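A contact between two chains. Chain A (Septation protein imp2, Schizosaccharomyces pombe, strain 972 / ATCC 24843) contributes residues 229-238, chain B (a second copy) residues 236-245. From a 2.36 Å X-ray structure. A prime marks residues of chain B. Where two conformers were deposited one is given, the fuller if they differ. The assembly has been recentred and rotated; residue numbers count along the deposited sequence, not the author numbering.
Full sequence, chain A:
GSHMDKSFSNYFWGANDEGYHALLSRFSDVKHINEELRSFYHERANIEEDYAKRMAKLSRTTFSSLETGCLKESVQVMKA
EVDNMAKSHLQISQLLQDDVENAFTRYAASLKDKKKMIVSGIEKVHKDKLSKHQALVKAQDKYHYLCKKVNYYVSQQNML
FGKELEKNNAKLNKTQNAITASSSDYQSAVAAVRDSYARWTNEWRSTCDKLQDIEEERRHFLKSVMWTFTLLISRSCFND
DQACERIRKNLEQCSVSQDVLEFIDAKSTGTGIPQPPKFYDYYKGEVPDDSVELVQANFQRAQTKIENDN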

# COMPACT_ATOMS: atom_id res chain seq x y z
N PHE A 229 3.11 -3.74 -15.43
CA PHE A 229 3.14 -3.76 -13.98
C PHE A 229 4.01 -2.64 -13.41
O PHE A 229 3.59 -1.94 -12.48
N THR A 230 5.20 -2.44 -13.97
CA THR A 230 6.10 -1.39 -13.49
C THR A 230 5.57 0.01 -13.79
O THR A 230 5.79 0.95 -13.02
N LEU A 231 4.88 0.15 -14.92
CA LEU A 231 4.30 1.43 -15.30
C LEU A 231 3.21 1.83 -14.31
O LEU A 231 3.12 2.99 -13.91
N LEU A 232 2.40 0.85 -13.93
CA LEU A 232 1.34 1.07 -12.96
C LEU A 232 1.88 1.47 -11.59
O LEU A 232 1.35 2.37 -10.94
N ILE A 233 2.95 0.81 -11.14
CA ILE A 233 3.52 1.13 -9.83
C ILE A 233 4.21 2.49 -9.85
O ILE A 233 4.11 3.27 -8.89
N SER A 234 4.92 2.79 -10.93
CA SER A 234 5.57 4.09 -11.07
C SER A 234 4.53 5.21 -11.10
O SER A 234 4.77 6.30 -10.57
N ARG A 235 3.37 4.94 -11.70
CA ARG A 235 2.27 5.91 -11.73
C ARG A 235 1.75 6.14 -10.31
O ARG A 235 1.44 7.26 -9.93
N SER A 236 1.67 5.06 -9.55
CA SER A 236 1.26 5.12 -8.15
C SER A 236 2.21 6.00 -7.35
O SER A 236 1.79 6.77 -6.49
N CYS A 237 3.50 5.88 -7.65
CA CYS A 237 4.52 6.66 -6.96
C CYS A 237 4.41 8.14 -7.31
O CYS A 237 4.47 9.00 -6.44
N PHE A 238 4.25 8.43 -8.60
CA PHE A 238 4.06 9.80 -9.05
C PHE A 238 2.86 10.45 -8.36
O PHE A 238 2.96 11.53 -7.79
N SER B 236 9.32 6.75 0.11
CA SER B 236 8.75 5.47 -0.28
C SER B 236 8.45 5.43 -1.77
O SER B 236 8.72 4.43 -2.44
N CYS B 237 7.89 6.52 -2.29
CA CYS B 237 7.61 6.64 -3.71
C CYS B 237 8.88 6.55 -4.53
O CYS B 237 8.93 5.89 -5.57
N PHE B 238 9.92 7.22 -4.05
CA PHE B 238 11.20 7.23 -4.74
C PHE B 238 11.79 5.82 -4.87
O PHE B 238 12.17 5.41 -5.96
N ASN B 239 11.84 5.10 -3.75
CA ASN B 239 12.41 3.75 -3.71
C ASN B 239 11.69 2.77 -4.63
O ASN B 239 12.32 1.98 -5.33
N ASP B 240 10.36 2.82 -4.62
CA ASP B 240 9.55 1.93 -5.44
C ASP B 240 9.74 2.24 -6.92
O ASP B 240 9.81 1.34 -7.76
N ASP B 241 9.83 3.53 -7.25
CA ASP B 241 10.02 3.94 -8.63
C ASP B 241 11.38 3.49 -9.14
O ASP B 241 11.49 3.04 -10.28
N GLN B 242 12.40 3.61 -8.30
CA GLN B 242 13.73 3.13 -8.65
C GLN B 242 13.72 1.63 -8.90
O GLN B 242 14.35 1.14 -9.83
N ALA B 243 12.98 0.91 -8.06
CA ALA B 243 12.84 -0.54 -8.23
C ALA B 243 12.19 -0.86 -9.57
O ALA B 243 12.61 -1.79 -10.26
N CYS B 244 11.18 -0.08 -9.94
CA CYS B 244 10.50 -0.28 -11.21
C CYS B 244 11.43 0.01 -12.38
O CYS B 244 11.42 -0.70 -13.38
N GLU B 245 12.23 1.07 -12.23
CA GLU B 245 13.23 1.41 -13.23
C GLU B 245 14.19 0.26 -13.48
O GLU B 245 14.48 -0.07 -14.62

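The two stretches are helical throughout and run nearly antiparallel: their N-to-C directions differ by 159°, and the axes approach to 8.8 Å. The backbone register follows from this, with CA to CA distances of 5.1 Å for Thr230 and Cys244′, 5.1 Å for Ser234 and Asp241′, and 4.5 Å for Cys237 and Cys237′. Spacings this short leave room for small side chains, and those that fill the seam are mostly cysteine, serine and threonine. Together the stretches bury 390 Å², with Cys237 and Cys244′ covered most, by 87 and 88 Å².

The apolar packing centres on these two cysteines, both directed toward the opposing helix and both in the m rotamer. Cys244′ places SG 3.5 Å from CB of Ile233, whose m, m side chain also points toward chain B and brings CG2 to 4.5 Å from CB of Asp240′. The same sulfur lies 3.7 Å from the backbone O of Thr230, while the CB atoms of Thr230 and Cys244′ are 3.9 Å apart. Thr230 points inward with chi1 at 71° (p). On the other cysteine, SG of Cys237 rests 3.5 Å from CB of Asp240′.

The two copies of residue 237 meet each other without a disulfide. CB of Cys237 and CB of Cys237′ are 3.9 Å apart, but the SG atoms diverge, each approaching the other chain's backbone: Cys237 SG to Cys237′ O is 3.3 Å, and Cys237′ SG to Cys237 O is 3.4 Å. Both side chains have chi1 of -64° (m), although CA-to-CB points toward the partner in Cys237 and sideways in Cys237′.

The polar contact across the seam is built by Ser234 and Asp241′. Both leave their helices sideways, but the t rotamer of Asp241′ (chi1 -173°) brings its carboxylate back to the seam, where OD1 lies 2.8 Å from OG of Ser234. With Ser234 in m (chi1 -72°), that OG is also 3.1 Å from O of Thr230, one turn earlier in its own helix. The hydroxyl has a single proton, and the geometry leaves open which acceptor receives it. Against this polar pair, CB of Cys244′ packs 3.4 Å from Ser234 OG.

Asp240′ points toward chain A in m (chi1 -83°), yet its contacts there are made through CB; its OD2 is hydrogen-bonded elsewhere in the structure. Leu232, Arg235, Phe238, Phe238′, Asn239′ and Gln242′ point away and make no contact across the seam.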

# COMPACT_ATOMS: atom_id res chain seq x y z
CB PHE A 229 3.65 -5.13 -13.49
CG PHE A 229 3.92 -5.18 -12.01
CD1 PHE A 229 2.89 -5.08 -11.10
CD2 PHE A 229 5.21 -5.36 -11.53
CE1 PHE A 229 3.13 -5.13 -9.73
CE2 PHE A 229 5.46 -5.42 -10.17
CZ PHE A 229 4.41 -5.31 -9.27
CB THR A 230 7.51 -1.50 -14.10
OG1 THR A 230 7.47 -1.14 -15.49
CG2 THR A 230 8.04 -2.92 -13.95
CB LEU A 231 3.72 1.36 -16.72
CG LEU A 231 4.72 1.22 -17.86
CD1 LEU A 231 4.00 1.27 -19.19
CD2 LEU A 231 5.78 2.31 -17.77
CB LEU A 232 0.47 -0.19 -12.83
CG LEU A 232 -0.40 -0.49 -14.05
CD1 LEU A 232 -1.17 -1.79 -13.88
CD2 LEU A 232 -1.34 0.69 -14.32
CB ILE A 233 4.53 0.05 -9.36
CG1 ILE A 233 3.87 -1.32 -9.29
CG2 ILE A 233 5.11 0.42 -8.01
CD1 ILE A 233 2.76 -1.41 -8.26
CB SER A 234 6.42 4.14 -12.34
OG SER A 234 7.59 3.36 -12.21
CB ARG A 235 1.14 5.41 -12.64
CG ARG A 235 -0.08 6.33 -12.69
CD ARG A 235 0.25 7.69 -13.30
NE ARG A 235 -0.94 8.55 -13.39
CZ ARG A 235 -0.91 9.83 -13.76
NH1 ARG A 235 0.24 10.41 -14.07
NH2 ARG A 235 -2.04 10.53 -13.81
CB SER A 236 1.20 3.72 -7.55
OG SER A 236 0.83 3.76 -6.18
CB CYS A 237 5.91 6.13 -7.30
SG CYS A 237 6.19 4.44 -6.72
CB PHE A 238 3.90 9.83 -10.57
CG PHE A 238 3.67 11.21 -11.14
CD1 PHE A 238 4.73 12.05 -11.39
CD2 PHE A 238 2.38 11.65 -11.43
CE1 PHE A 238 4.52 13.32 -11.91
CE2 PHE A 238 2.17 12.92 -11.95
CZ PHE A 238 3.24 13.75 -12.19
CB SER B 236 7.47 5.20 0.52
OG SER B 236 6.85 3.99 0.12
CB CYS B 237 6.91 7.97 -4.02
SG CYS B 237 5.28 8.13 -3.27
CB PHE B 238 12.18 8.15 -4.02
CG PHE B 238 13.53 8.23 -4.68
CD1 PHE B 238 13.72 9.02 -5.80
CD2 PHE B 238 14.60 7.50 -4.19
CE1 PHE B 238 14.96 9.09 -6.42
CE2 PHE B 238 15.85 7.56 -4.80
CZ PHE B 238 16.03 8.36 -5.92
CB ASN B 239 12.38 3.20 -2.28
CG ASN B 239 13.22 4.02 -1.32
OD1 ASN B 239 14.17 4.69 -1.71
ND2 ASN B 239 12.86 3.97 -0.04
CB ASP B 240 8.07 2.03 -5.06
CG ASP B 240 7.72 1.18 -3.86
OD1 ASP B 240 8.64 0.83 -3.09
OD2 ASP B 240 6.53 0.85 -3.68
CB ASP B 241 9.88 5.46 -8.77
CG ASP B 241 9.90 5.91 -10.21
OD1 ASP B 241 9.11 5.38 -11.01
OD2 ASP B 241 10.72 6.79 -10.55
CB GLN B 242 14.74 3.48 -7.55
CG GLN B 242 15.02 4.96 -7.39
CD GLN B 242 15.59 5.60 -8.64
OE1 GLN B 242 14.91 6.36 -9.34
NE2 GLN B 242 16.85 5.29 -8.94
CB ALA B 243 12.03 -1.13 -7.09
CB CYS B 244 9.25 0.59 -11.29
SG CYS B 244 7.95 0.10 -10.14
CB GLU B 245 14.01 2.66 -12.81
CG GLU B 245 13.31 3.97 -13.11
CD GLU B 245 13.12 4.20 -14.60
OE1 GLU B 245 14.00 3.78 -15.38
OE2 GLU B 245 12.10 4.81 -14.99